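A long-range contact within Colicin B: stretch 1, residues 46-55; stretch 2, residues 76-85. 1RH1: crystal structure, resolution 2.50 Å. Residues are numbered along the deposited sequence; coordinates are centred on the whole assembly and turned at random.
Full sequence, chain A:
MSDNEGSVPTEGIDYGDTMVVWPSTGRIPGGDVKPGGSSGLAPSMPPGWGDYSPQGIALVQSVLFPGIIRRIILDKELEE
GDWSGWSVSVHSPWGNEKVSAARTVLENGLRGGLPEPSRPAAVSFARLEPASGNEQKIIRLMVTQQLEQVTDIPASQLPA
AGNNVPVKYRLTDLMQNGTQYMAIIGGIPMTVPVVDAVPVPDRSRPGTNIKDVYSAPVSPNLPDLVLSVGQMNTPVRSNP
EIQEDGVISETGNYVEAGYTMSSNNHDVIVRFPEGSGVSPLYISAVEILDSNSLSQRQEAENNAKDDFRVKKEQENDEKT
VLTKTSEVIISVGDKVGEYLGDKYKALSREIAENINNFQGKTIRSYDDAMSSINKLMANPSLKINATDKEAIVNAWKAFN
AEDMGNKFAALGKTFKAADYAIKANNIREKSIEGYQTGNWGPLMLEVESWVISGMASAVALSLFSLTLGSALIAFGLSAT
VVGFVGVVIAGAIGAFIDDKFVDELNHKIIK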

# COMPACT_ATOMS: atom_id res chain seq x y z
N PRO A 46 -24.73 33.94 26.90
CA PRO A 46 -24.68 32.81 25.95
C PRO A 46 -24.83 33.18 24.47
O PRO A 46 -25.30 34.29 24.21
N PRO A 47 -24.48 32.31 23.48
CA PRO A 47 -24.46 32.63 22.06
C PRO A 47 -25.83 32.99 21.50
O PRO A 47 -26.81 32.35 21.85
N GLY A 48 -25.87 34.06 20.69
CA GLY A 48 -27.10 34.53 20.10
C GLY A 48 -27.28 36.02 20.27
O GLY A 48 -27.87 36.65 19.40
N TRP A 49 -26.72 36.63 21.35
CA TRP A 49 -26.95 38.03 21.68
C TRP A 49 -26.66 39.09 20.65
O TRP A 49 -27.28 40.16 20.70
N GLY A 50 -25.72 38.85 19.74
CA GLY A 50 -25.36 39.87 18.75
C GLY A 50 -26.48 40.14 17.77
O GLY A 50 -27.58 39.57 17.86
N ASP A 51 -26.17 41.00 16.81
CA ASP A 51 -27.10 41.32 15.74
C ASP A 51 -27.08 40.25 14.66
O ASP A 51 -26.48 40.38 13.59
N TYR A 52 -27.74 39.12 14.98
CA TYR A 52 -27.87 37.94 14.14
C TYR A 52 -29.28 37.34 14.18
O TYR A 52 -30.13 37.72 14.99
N SER A 53 -29.55 36.37 13.30
CA SER A 53 -30.87 35.78 13.24
C SER A 53 -31.11 34.65 14.26
O SER A 53 -30.25 33.78 14.47
N PRO A 54 -32.30 34.66 14.91
CA PRO A 54 -32.71 33.78 16.00
C PRO A 54 -32.91 32.34 15.66
O PRO A 54 -33.17 31.55 16.57
N GLN A 55 -32.84 32.05 14.35
CA GLN A 55 -32.93 30.73 13.76
C GLN A 55 -32.04 29.72 14.41
O GLN A 55 -32.36 28.54 14.44
N LYS A 76 -16.64 31.99 13.67
CA LYS A 76 -16.09 33.19 13.06
C LYS A 76 -16.32 34.44 13.85
O LYS A 76 -15.40 35.22 14.03
N GLU A 77 -17.56 34.54 14.36
CA GLU A 77 -18.08 35.68 15.10
C GLU A 77 -18.76 35.38 16.44
O GLU A 77 -19.70 36.06 16.83
N LEU A 78 -18.26 34.42 17.21
CA LEU A 78 -18.90 34.06 18.47
C LEU A 78 -18.91 35.20 19.50
O LEU A 78 -19.95 35.51 20.10
N GLU A 79 -17.73 35.80 19.67
CA GLU A 79 -17.46 36.91 20.57
C GLU A 79 -18.12 38.21 20.14
O GLU A 79 -18.47 39.09 20.93
N GLU A 80 -18.29 38.29 18.82
CA GLU A 80 -18.92 39.43 18.19
C GLU A 80 -20.45 39.24 18.43
O GLU A 80 -21.26 40.08 18.08
N GLY A 81 -20.93 38.20 19.14
CA GLY A 81 -22.35 38.01 19.46
C GLY A 81 -23.10 36.80 18.84
O GLY A 81 -24.15 36.38 19.34
N ASP A 82 -22.62 36.19 17.75
CA ASP A 82 -23.31 35.15 16.99
C ASP A 82 -23.56 33.85 17.70
O ASP A 82 -23.23 33.69 18.88
N TRP A 83 -24.20 32.94 16.95
CA TRP A 83 -24.47 31.59 17.39
C TRP A 83 -23.26 30.74 17.17
O TRP A 83 -22.37 31.05 16.37
N SER A 84 -23.27 29.60 17.85
CA SER A 84 -22.19 28.64 17.77
C SER A 84 -21.98 28.02 16.40
O SER A 84 -22.95 27.74 15.70
N GLY A 85 -20.71 27.87 15.99
CA GLY A 85 -20.36 27.13 14.79
C GLY A 85 -19.92 27.83 13.50
O GLY A 85 -19.29 28.90 13.38

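This is a loop-to-loop contact in which three aromatic rings pack over backbone and small groups while backbone hydrogen bonds converge on one carbonyl. That carbonyl is Gly-81 O, at the end of a type I turn from Leu-78 to Gly-81. Gly-50 N donates to Gly-81 O at 3.0 Å, and Gly-48 N donates to Gly-81 O at 3.2 Å. A weak bond also runs from Gly-48 N to Asp-82 O, at 3.2 Å.

The close approach of the backbones depends on glycine. The CA atoms of Gly-50 and Gly-81 lie 3.6 Å apart, and a CB on either would clash with the other's CA.

Tyr-52 points toward stretch 2 with chi1 m. Its ring covers Asp-82, whose chi1 is t; Asp-82 CB sits over the face, 3.6 Å from the ring centroid. Beyond the ring, Tyr-52 OH donates to Glu-77 OE1 at 2.8 Å. Glu-77 also points toward stretch 1, with chi1 m and chi2 t.

Trp-83 starts away from stretch 1, but its m rotamer brings the indole back. Trp-83 NE1 donates to Ser-53 O at 2.8 Å. The CA of Gly-48 lies over the face of the six-membered ring, 4.0 Å from its centroid.

Trp-49 has chi1 p. Its CB leaves sideways, yet the ring reaches stretch 2 and covers Gly-81, whose CA is 3.7 Å from the centroid of the five-membered ring.

Pro-47 points toward stretch 2. Its CB meets Leu-78 CD1 at 3.8 Å; Leu-78 CB points away, but the t, p side chain ends nearer. Pro-47 CG lies 3.8 Å from Ser-84 OG.

One water makes weak bonds, 3.4 Å from Ser-53 N and 3.4 Å from Asp-82 OD2. The side chains of Ser-53 and Pro-54 point away.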

# COMPACT_ATOMS: atom_id res chain seq x y z
CB PRO A 46 -25.79 31.89 26.44
CG PRO A 46 -25.95 32.26 27.89
CD PRO A 46 -25.89 33.77 27.78
CB PRO A 47 -23.86 31.41 21.42
CG PRO A 47 -24.20 30.28 22.35
CD PRO A 47 -23.95 30.96 23.68
CB TRP A 49 -26.18 38.47 22.95
CG TRP A 49 -24.69 38.81 22.84
CD1 TRP A 49 -24.18 40.03 22.42
CD2 TRP A 49 -23.72 37.94 23.17
NE1 TRP A 49 -22.87 39.93 22.48
CE2 TRP A 49 -22.57 38.69 22.93
CE3 TRP A 49 -23.69 36.64 23.63
CZ2 TRP A 49 -21.32 38.11 23.16
CZ3 TRP A 49 -22.44 36.05 23.87
CH2 TRP A 49 -21.27 36.78 23.63
CB ASP A 51 -26.72 42.68 15.21
CG ASP A 51 -27.66 43.26 14.17
OD1 ASP A 51 -28.87 43.34 14.40
OD2 ASP A 51 -27.15 43.63 13.11
CB TYR A 52 -26.90 36.87 14.61
CG TYR A 52 -25.48 37.38 14.59
CD1 TYR A 52 -24.89 37.79 15.78
CD2 TYR A 52 -24.78 37.49 13.38
CE1 TYR A 52 -23.60 38.31 15.76
CE2 TYR A 52 -23.49 38.01 13.36
CZ TYR A 52 -22.91 38.42 14.56
OH TYR A 52 -21.66 38.99 14.55
CB SER A 53 -31.10 35.28 11.83
OG SER A 53 -32.49 35.06 11.63
CB PRO A 54 -33.96 34.37 16.52
CG PRO A 54 -34.55 34.91 15.25
CD PRO A 54 -33.36 35.62 14.66
CB GLN A 55 -32.57 30.79 12.32
CG GLN A 55 -33.69 31.50 11.63
CD GLN A 55 -33.57 31.68 10.12
OE1 GLN A 55 -34.30 32.48 9.51
NE2 GLN A 55 -32.66 30.94 9.48
CB LYS A 76 -16.66 33.46 11.66
CG LYS A 76 -15.73 34.45 10.93
CD LYS A 76 -16.15 34.88 9.52
CE LYS A 76 -15.11 35.85 8.93
NZ LYS A 76 -15.54 36.49 7.69
CB GLU A 77 -19.04 36.41 14.16
CG GLU A 77 -18.24 37.29 13.21
CD GLU A 77 -18.99 38.01 12.10
OE1 GLU A 77 -20.13 38.42 12.29
OE2 GLU A 77 -18.40 38.18 11.03
CB LEU A 78 -18.20 32.83 19.07
CG LEU A 78 -18.80 32.27 20.37
CD1 LEU A 78 -20.28 31.97 20.17
CD2 LEU A 78 -18.08 31.03 20.79
CB GLU A 79 -15.95 37.10 20.70
CG GLU A 79 -15.05 37.14 19.46
CD GLU A 79 -14.84 35.85 18.65
OE1 GLU A 79 -14.72 34.76 19.22
OE2 GLU A 79 -14.78 35.93 17.42
CB GLU A 80 -18.31 39.40 16.70
CG GLU A 80 -16.87 40.08 16.36
CD GLU A 80 -15.48 39.38 16.08
OE1 GLU A 80 -14.98 38.56 16.81
OE2 GLU A 80 -14.76 39.68 15.15
CB ASP A 82 -22.47 34.95 15.73
CG ASP A 82 -23.01 34.13 14.56
OD1 ASP A 82 -22.24 33.31 14.06
OD2 ASP A 82 -24.16 34.31 14.13
CB TRP A 83 -25.60 30.94 16.63
CG TRP A 83 -26.96 31.56 16.85
CD1 TRP A 83 -27.45 32.51 16.00
CD2 TRP A 83 -27.81 31.27 17.87
NE1 TRP A 83 -28.62 32.83 16.48
CE2 TRP A 83 -28.86 32.12 17.58
CE3 TRP A 83 -27.85 30.44 18.97
CZ2 TRP A 83 -29.99 32.17 18.40
CZ3 TRP A 83 -28.98 30.48 19.80
CH2 TRP A 83 -30.04 31.34 19.52
CB SER A 84 -22.42 27.48 18.73
OG SER A 84 -22.35 27.82 20.11
O HOH W 1 -26.82 34.69 12.06